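Local coordinates for ribosome-inactivating protein 3 (Zea mays, PDB 2PQI) that belongs to the ribosome-inactivating protein family and folds as one chain, a mixed beta-sheet at one side packed against a largely helical remainder, at residues A[43-48]-A[67-72]; A[164-169]-A[229-234]. All coordinates share one frame; numbering follows the deposited sequence.

From the N terminus, the chain passes helix 16-28 and reaches 43-48, then runs through strands 52-58 and 63-69 before interaction 1 closes an 18-residue loop at 67-72. The next contact opens later: interaction 2 starts where helix 149-165 gives way to helix 167-175, and it closes after 59 residues, mostly helical, at the end of helix 225-231. The two loops follow in series and neither nest nor cross. Interaction 1 ties the loop leading into strand 52-58 to the end of strand 63-69 and the turn after it; interaction 2 joins three helix ends. Their centres lie about 18 Å apart, yet a probable hydrogen bond from Arg-165 NH2 to Asn-72 O (2.8 Å) connects them.

Interaction 1: residues A[43-48]-A[67-72]; sequences PPEKKV and AIRMDN
Pro-43 and Asp-71 mark the closest backbone approach, CA to CA 4.7 Å, where the irregular segment 43-48, polyproline-II-like over its first three residues, passes the short 3-10 turn (70-71) that follows strand 63-69. Pro-43 sets its carbonyl O against CB of Asp-71 at 3.3 Å, with its own CB a little farther from the same atom. The polar part of the contact centres on the Asp-71 carboxylate. Its CG lies between the backbone N and the carbonyl carbon (chi1 66°), which turns both oxygens back to Arg-69 two residues earlier. The guanidinium grips them side-on in its own plane: NE meets OD1 of Asp-71 at 3.0 Å and NH2 meets OD2 at 3.1 Å, each through a syn lone pair, a bidentate salt bridge that fixes the rotation of both groups.

The pair then bonds to the backbone of Lys-46. Lys-46 N donates to OD2 of Asp-71 (3.3 Å, N-H...O angle 141°) nearly along its C-O axis, giving that oxygen a second donor. Arg-69 NH2 in turn makes a weak bond to Lys-46 O at 3.0 Å, at the guanidinium edge, while a water links Arg-69 NH1 to Lys-47 O. Glu-45 lays CA, at 3.2 Å, and CG against OD2 of Asp-71. Its extended side chain leaves OE1 4.1 Å from Arg-69 NH2, but well out of the guanidinium plane; any attraction there would be one of charge alone.

Lys-46 directs its amine outward to a salt bridge with Glu-50. On the sheet side, the Arg-69 side chain packs on Trp-52 of strand 52-58 and on Tyr-74 and Val-76 of strand 74-79, while Pro-43 rests on Leu-51.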
ATOM      1  N   PRO A  43       0.753   2.714  14.442  1.00 25.93           N
ATOM      2  CA  PRO A  43       0.407   3.897  15.244  1.00 23.08           C
ATOM      3  C   PRO A  43      -1.089   4.141  15.128  1.00 23.12           C
ATOM      4  O   PRO A  43      -1.681   3.872  14.085  1.00 23.88           O
ATOM      5  CB  PRO A  43       1.228   4.997  14.592  1.00 23.58           C
ATOM      6  CG  PRO A  43       2.462   4.258  14.162  1.00 29.93           C
ATOM      7  CD  PRO A  43       1.911   2.987  13.571  1.00 24.03           C
ATOM      8  N   PRO A  44      -1.733   4.628  16.198  1.00 23.13           N
ATOM      9  CA  PRO A  44      -3.181   4.868  16.107  1.00 23.13           C
ATOM     10  C   PRO A  44      -3.536   6.027  15.164  1.00 26.19           C
ATOM     11  O   PRO A  44      -2.795   7.014  15.043  1.00 28.73           O
ATOM     12  CB  PRO A  44      -3.584   5.126  17.552  1.00 23.92           C
ATOM     13  CG  PRO A  44      -2.346   5.787  18.131  1.00 29.48           C
ATOM     14  CD  PRO A  44      -1.203   4.994  17.523  1.00 25.15           C
ATOM     15  N   GLU A  45      -4.674   5.897  14.496  1.00 24.58           N
ATOM     16  CA  GLU A  45      -5.096   6.898  13.546  1.00 26.67           C
ATOM     17  C   GLU A  45      -5.315   8.263  14.148  1.00 29.11           C
ATOM     18  O   GLU A  45      -5.669   8.405  15.309  1.00 30.42           O
ATOM     19  CB  GLU A  45      -6.372   6.456  12.827  1.00 23.83           C
ATOM     20  CG  GLU A  45      -6.637   7.240  11.546  1.00 32.17           C
ATOM     21  CD  GLU A  45      -7.809   6.701  10.744  1.00 37.11           C
ATOM     22  OE1 GLU A  45      -7.959   7.103   9.575  1.00 38.38           O
ATOM     23  OE2 GLU A  45      -8.581   5.881  11.278  1.00 41.52           O
ATOM     24  N   LYS A  46      -5.090   9.268  13.322  1.00 34.51           N
ATOM     25  CA  LYS A  46      -5.276  10.662  13.682  1.00 35.05           C
ATOM     26  C   LYS A  46      -5.874  11.398  12.484  1.00 35.17           C
ATOM     27  O   LYS A  46      -5.711  10.986  11.330  1.00 32.62           O
ATOM     28  CB  LYS A  46      -3.943  11.314  14.039  1.00 39.87           C
ATOM     29  CG  LYS A  46      -3.433  11.007  15.420  1.00 40.96           C
ATOM     30  CD  LYS A  46      -2.204  11.848  15.700  1.00 46.47           C
ATOM     31  CE  LYS A  46      -1.785  11.740  17.147  1.00 49.07           C
ATOM     32  NZ  LYS A  46      -0.409  12.250  17.308  1.00 51.46           N
ATOM     33  N   LYS A  47      -6.585  12.481  12.764  1.00 37.71           N
ATOM     34  CA  LYS A  47      -7.170  13.283  11.707  1.00 38.81           C
ATOM     35  C   LYS A  47      -5.979  13.745  10.855  1.00 38.58           C
ATOM     36  O   LYS A  47      -5.959  13.586   9.632  1.00 37.74           O
ATOM     37  CB  LYS A  47      -7.881  14.474  12.331  1.00 39.70           C
ATOM     38  CG  LYS A  47      -9.299  14.672  11.855  1.00 48.05           C
ATOM     39  CD  LYS A  47     -10.229  15.069  13.018  1.00 56.46           C
ATOM     40  CE  LYS A  47     -10.733  13.844  13.799  1.00 55.44           C
ATOM     41  NZ  LYS A  47     -11.657  14.208  14.919  1.00 57.78           N
ATOM     42  N   VAL A  48      -4.978  14.296  11.534  1.00 34.78           N
ATOM     43  CA  VAL A  48      -3.768  14.788  10.907  1.00 32.69           C
ATOM     44  C   VAL A  48      -2.670  13.817  11.308  1.00 35.16           C
ATOM     45  O   VAL A  48      -2.250  13.804  12.459  1.00 40.88           O
ATOM     46  CB  VAL A  48      -3.407  16.209  11.429  1.00 30.03           C
ATOM     47  CG1 VAL A  48      -2.031  16.614  10.930  1.00 28.02           C
ATOM     48  CG2 VAL A  48      -4.448  17.224  10.967  1.00 22.56           C
ATOM     49  N   ALA A  67       4.288   9.264  -0.547  1.00 25.44           N
ATOM     50  CA  ALA A  67       4.022   9.831   0.769  1.00 23.22           C
ATOM     51  C   ALA A  67       2.963   9.019   1.507  1.00 20.32           C
ATOM     52  O   ALA A  67       1.769   9.306   1.420  1.00 18.75           O
ATOM     53  CB  ALA A  67       3.587  11.284   0.643  1.00 24.07           C
ATOM     54  N   ILE A  68       3.416   8.003   2.233  1.00 18.00           N
ATOM     55  CA  ILE A  68       2.530   7.023   2.846  1.00 14.86           C
ATOM     56  C   ILE A  68       2.362   7.344   4.329  1.00 18.38           C
ATOM     57  O   ILE A  68       3.344   7.555   5.050  1.00 17.75           O
ATOM     58  CB  ILE A  68       3.121   5.586   2.664  1.00 18.29           C
ATOM     59  CG1 ILE A  68       3.209   5.253   1.169  1.00 19.70           C
ATOM     60  CG2 ILE A  68       2.277   4.534   3.373  1.00 12.24           C
ATOM     61  CD1 ILE A  68       4.097   4.067   0.858  1.00 13.95           C
ATOM     62  N   ARG A  69       1.114   7.425   4.776  1.00 16.26           N
ATOM     63  CA  ARG A  69       0.848   7.670   6.189  1.00 20.45           C
ATOM     64  C   ARG A  69       0.895   6.327   6.934  1.00 22.28           C
ATOM     65  O   ARG A  69       0.129   5.397   6.657  1.00 24.10           O
ATOM     66  CB  ARG A  69      -0.512   8.349   6.381  1.00 19.97           C
ATOM     67  CG  ARG A  69      -1.657   7.706   5.654  1.00 14.96           C
ATOM     68  CD  ARG A  69      -2.903   8.522   5.878  1.00 24.50           C
ATOM     69  NE  ARG A  69      -3.291   8.591   7.291  1.00 28.50           N
ATOM     70  CZ  ARG A  69      -4.280   9.355   7.761  1.00 30.69           C
ATOM     71  NH1 ARG A  69      -4.986  10.117   6.934  1.00 29.60           N
ATOM     72  NH2 ARG A  69      -4.566   9.360   9.058  1.00 24.98           N
ATOM     73  N   MET A  70       1.812   6.237   7.891  1.00 26.33           N
ATOM     74  CA  MET A  70       2.117   4.969   8.543  1.00 28.84           C
ATOM     75  C   MET A  70       0.880   4.385   9.219  1.00 31.28           C
ATOM     76  O   MET A  70       0.652   3.177   9.183  1.00 37.06           O
ATOM     77  CB  MET A  70       3.240   5.148   9.566  1.00 29.80           C
ATOM     78  CG  MET A  70       4.540   4.459   9.186  1.00 36.29           C
ATOM     79  SD  MET A  70       5.969   5.148  10.042  1.00 41.56           S
ATOM     80  CE  MET A  70       6.157   3.978  11.385  1.00 43.93           C
ATOM     81  N   ASP A  71       0.083   5.254   9.832  1.00 33.77           N
ATOM     82  CA  ASP A  71      -0.886   4.829  10.836  1.00 34.20           C
ATOM     83  C   ASP A  71      -2.014   4.015  10.211  1.00 31.84           C
ATOM     84  O   ASP A  71      -2.771   3.344  10.913  1.00 32.97           O
ATOM     85  CB  ASP A  71      -1.458   6.041  11.575  1.00 31.73           C
ATOM     86  CG  ASP A  71      -2.293   6.931  10.675  1.00 29.90           C
ATOM     87  OD1 ASP A  71      -2.166   6.814   9.438  1.00 29.17           O
ATOM     88  OD2 ASP A  71      -3.075   7.748  11.204  1.00 25.85           O
ATOM     89  N   ASN A  72      -2.110   4.063   8.884  1.00 29.30           N
ATOM     90  CA  ASN A  72      -2.949   3.127   8.131  1.00 32.73           C
ATOM     91  C   ASN A  72      -2.375   2.763   6.758  1.00 30.01           C
ATOM     92  O   ASN A  72      -3.116   2.449   5.825  1.00 27.03           O
ATOM     93  CB  ASN A  72      -4.366   3.682   7.979  1.00 36.52           C
ATOM     94  CG  ASN A  72      -4.380   5.152   7.610  1.00 38.97           C
ATOM     95  OD1 ASN A  72      -3.694   5.578   6.680  1.00 37.29           O
ATOM     96  ND2 ASN A  72      -5.165   5.937   8.339  1.00 32.85           N
TER
HETATM   97  O   HOH W   1      -3.163   2.207  13.052  1.00 17.41           O
HETATM   98  O   HOH W   2      -7.251  12.072   7.977  1.00 40.05           O

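Interaction 2: residues A[164-169]-A[229-234]; sequences LRFNTV and ARIVAL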
ATOM      1  N   LEU A 164       3.252  -4.165   1.896  1.00 22.75           N
ATOM      2  CA  LEU A 164       3.723  -3.932   3.257  1.00 22.96           C
ATOM      3  C   LEU A 164       2.743  -4.493   4.288  1.00 17.27           C
ATOM      4  O   LEU A 164       3.151  -4.976   5.334  1.00 15.48           O
ATOM      5  CB  LEU A 164       3.904  -2.436   3.515  1.00 24.98           C
ATOM      6  CG  LEU A 164       5.005  -1.711   2.742  1.00 22.80           C
ATOM      7  CD1 LEU A 164       4.864  -0.203   2.915  1.00 18.77           C
ATOM      8  CD2 LEU A 164       6.357  -2.200   3.225  1.00 23.34           C
ATOM      9  N   ARG A 165       1.450  -4.427   3.985  1.00 17.35           N
ATOM     10  CA  ARG A 165       0.417  -4.902   4.910  1.00 21.73           C
ATOM     11  C   ARG A 165       0.169  -6.408   4.967  1.00 23.88           C
ATOM     12  O   ARG A 165      -0.145  -6.937   6.030  1.00 26.25           O
ATOM     13  CB  ARG A 165      -0.939  -4.272   4.585  1.00 24.75           C
ATOM     14  CG  ARG A 165      -1.091  -2.768   4.716  1.00 25.53           C
ATOM     15  CD  ARG A 165      -2.358  -2.400   3.965  1.00 30.38           C
ATOM     16  NE  ARG A 165      -2.780  -1.022   4.164  1.00 29.99           N
ATOM     17  CZ  ARG A 165      -3.891  -0.510   3.643  1.00 26.34           C
ATOM     18  NH1 ARG A 165      -4.686  -1.270   2.888  1.00 23.45           N
ATOM     19  NH2 ARG A 165      -4.212   0.758   3.890  1.00 22.51           N
ATOM     20  N   PHE A 166       0.261  -7.089   3.825  1.00 25.04           N
ATOM     21  CA  PHE A 166      -0.038  -8.517   3.771  1.00 22.60           C
ATOM     22  C   PHE A 166       1.114  -9.403   3.346  1.00 27.03           C
ATOM     23  O   PHE A 166       1.827  -9.100   2.387  1.00 26.78           O
ATOM     24  CB  PHE A 166      -1.191  -8.811   2.789  1.00 24.76           C
ATOM     25  CG  PHE A 166      -2.499  -8.115   3.101  1.00 21.04           C
ATOM     26  CD1 PHE A 166      -2.745  -6.813   2.655  1.00 20.28           C
ATOM     27  CD2 PHE A 166      -3.509  -8.789   3.784  1.00 21.82           C
ATOM     28  CE1 PHE A 166      -3.987  -6.193   2.883  1.00 21.52           C
ATOM     29  CE2 PHE A 166      -4.751  -8.188   4.023  1.00 22.72           C
ATOM     30  CZ  PHE A 166      -4.991  -6.884   3.570  1.00 26.02           C
ATOM     31  N   ASN A 167       1.311 -10.502   4.068  1.00 26.89           N
ATOM     32  CA  ASN A 167       2.298 -11.503   3.677  1.00 27.95           C
ATOM     33  C   ASN A 167       1.839 -12.291   2.456  1.00 31.48           C
ATOM     34  O   ASN A 167       2.653 -12.845   1.716  1.00 32.83           O
ATOM     35  CB  ASN A 167       2.587 -12.454   4.840  1.00 24.50           C
ATOM     36  CG  ASN A 167       3.175 -11.743   6.042  1.00 26.15           C
ATOM     37  OD1 ASN A 167       4.293 -11.232   5.989  1.00 23.67           O
ATOM     38  ND2 ASN A 167       2.423 -11.707   7.136  1.00 15.89           N
ATOM     39  N   THR A 168       0.528 -12.335   2.256  1.00 28.68           N
ATOM     40  CA  THR A 168      -0.058 -12.877   1.035  1.00 31.94           C
ATOM     41  C   THR A 168       0.334 -12.096  -0.220  1.00 30.97           C
ATOM     42  O   THR A 168       0.769 -12.681  -1.206  1.00 30.42           O
ATOM     43  CB  THR A 168      -1.613 -12.932   1.136  1.00 35.88           C
ATOM     44  OG1 THR A 168      -2.157 -13.479  -0.070  1.00 47.84           O
ATOM     45  CG2 THR A 168      -2.191 -11.560   1.339  1.00 36.55           C
ATOM     46  N   VAL A 169       0.174 -10.778  -0.184  1.00 28.67           N
ATOM     47  CA  VAL A 169       0.513  -9.927  -1.317  1.00 26.88           C
ATOM     48  C   VAL A 169       2.013  -9.880  -1.591  1.00 30.42           C
ATOM     49  O   VAL A 169       2.450 -10.020  -2.736  1.00 30.36           O
ATOM     50  CB  VAL A 169       0.057  -8.469  -1.084  1.00 23.48           C
ATOM     51  CG1 VAL A 169       0.545  -7.585  -2.216  1.00 26.81           C
ATOM     52  CG2 VAL A 169      -1.426  -8.391  -0.975  1.00 20.47           C
ATOM     53  N   ALA A 229      -2.910 -14.501  11.118  1.00 37.49           N
ATOM     54  CA  ALA A 229      -1.551 -14.110  11.453  1.00 39.35           C
ATOM     55  C   ALA A 229      -0.575 -14.329  10.306  1.00 39.48           C
ATOM     56  O   ALA A 229       0.418 -13.607  10.194  1.00 40.74           O
ATOM     57  CB  ALA A 229      -1.080 -14.848  12.695  1.00 42.05           C
ATOM     58  N   ARG A 230      -0.842 -15.307   9.444  1.00 39.40           N
ATOM     59  CA  ARG A 230       0.074 -15.531   8.329  1.00 41.05           C
ATOM     60  C   ARG A 230      -0.279 -14.690   7.101  1.00 38.55           C
ATOM     61  O   ARG A 230       0.574 -14.473   6.242  1.00 41.42           O
ATOM     62  CB  ARG A 230       0.118 -17.005   7.927  1.00 41.87           C
ATOM     63  CG  ARG A 230      -1.113 -17.457   7.207  1.00 54.06           C
ATOM     64  CD  ARG A 230      -0.789 -18.463   6.126  1.00 61.80           C
ATOM     65  NE  ARG A 230      -1.929 -18.598   5.229  1.00 67.67           N
ATOM     66  CZ  ARG A 230      -1.835 -18.752   3.915  1.00 72.23           C
ATOM     67  NH1 ARG A 230      -0.644 -18.798   3.328  1.00 72.88           N
ATOM     68  NH2 ARG A 230      -2.938 -18.831   3.185  1.00 76.80           N
ATOM     69  N   ILE A 231      -1.523 -14.220   7.007  1.00 30.73           N
ATOM     70  CA  ILE A 231      -1.914 -13.390   5.863  1.00 25.54           C
ATOM     71  C   ILE A 231      -1.497 -11.932   6.066  1.00 23.82           C
ATOM     72  O   ILE A 231      -0.747 -11.382   5.259  1.00 21.47           O
ATOM     73  CB  ILE A 231      -3.447 -13.454   5.592  1.00 26.10           C
ATOM     74  CG1 ILE A 231      -3.839 -14.892   5.234  1.00 24.74           C
ATOM     75  CG2 ILE A 231      -3.836 -12.477   4.439  1.00 17.23           C
ATOM     76  CD1 ILE A 231      -5.340 -15.169   5.257  1.00 30.27           C
ATOM     77  N   VAL A 232      -1.961 -11.312   7.147  1.00 21.63           N
ATOM     78  CA  VAL A 232      -1.620  -9.916   7.407  1.00 18.73           C
ATOM     79  C   VAL A 232      -0.325  -9.771   8.197  1.00 20.88           C
ATOM     80  O   VAL A 232      -0.161 -10.366   9.273  1.00 19.49           O
ATOM     81  CB  VAL A 232      -2.752  -9.179   8.164  1.00 17.11           C
ATOM     82  CG1 VAL A 232      -3.940  -8.957   7.253  1.00 12.28           C
ATOM     83  CG2 VAL A 232      -3.189  -9.988   9.346  1.00 22.80           C
ATOM     84  N   ALA A 233       0.604  -8.990   7.652  1.00 16.87           N
ATOM     85  CA  ALA A 233       1.884  -8.756   8.311  1.00 19.51           C
ATOM     86  C   ALA A 233       1.770  -7.675   9.390  1.00 19.08           C
ATOM     87  O   ALA A 233       2.304  -7.823  10.480  1.00 23.58           O
ATOM     88  CB  ALA A 233       2.952  -8.349   7.269  1.00 17.47           C
ATOM     89  N   LEU A 234       1.076  -6.585   9.074  1.00 20.49           N
ATOM     90  CA  LEU A 234       0.923  -5.478  10.003  1.00 21.48           C
ATOM     91  C   LEU A 234      -0.541  -5.115  10.203  1.00 26.32           C
ATOM     92  O   LEU A 234      -1.294  -4.921   9.231  1.00 27.21           O
ATOM     93  CB  LEU A 234       1.696  -4.272   9.482  1.00 20.53           C
ATOM     94  CG  LEU A 234       3.204  -4.515   9.357  1.00 25.27           C
ATOM     95  CD1 LEU A 234       3.831  -3.455   8.441  1.00 18.72           C
ATOM     96  CD2 LEU A 234       3.827  -4.525  10.749  1.00 19.51           C
TER
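Phe-166 and Val-232 form an isolated antiparallel beta bridge, a non-hydrogen-bonded pair with CA atoms 4.2 Å apart, at a junction of helices in this ribosome-inactivating protein fold. Phe-166 follows helix 149-165 and occupies the N-cap position of helix 167-175, and Val-232 is the residue where helix 225-231 gives out. The evidence for the bridge lies on its two flanks. Arg-165 O accepts two amides from the same face of its carbonyl plane, Ala-233 N at 2.7 Å and Leu-234 N at longer range. On the other flank Asn-167 N is modelled 2.5 Å from Ile-231 O, so close that the exact length is doubtful, and Thr-168 N adds a weak bond. Amides opening one helix thus appear to meet a carbonyl closing another, a pairing of helix ends that would be electrostatically favourable.

Asn-167 has the largest single share of the buried surface. Its CB sits 3.2 Å from Arg-230 O. With CG anti to the carbonyl carbon (chi1 -62°), the amide is carried over to Ala-233, whose methyl CB lies 3.6 Å from CG and is also touched by both ends of the amide. OD1 is held beyond the contact by Arg-171 NH2. ND2 lies over Ala-233, nearest its CA at 3.2 Å, and makes a weak hydrogen bond to Arg-230 O.

The Phe-166 side chain packs against apolar groups. Its CE2 meets Val-232 CG1 obliquely at 3.4 Å. Trp-196 meets the ring edge-to-face, and Ile-199 of the same helix 196-208 touches both Phe-166 and Val-232. Ile-231 CG2 lies beside Thr-168 CG2 and approaches the ring edge near its plane, 3.8 Å from Phe-166 CD2.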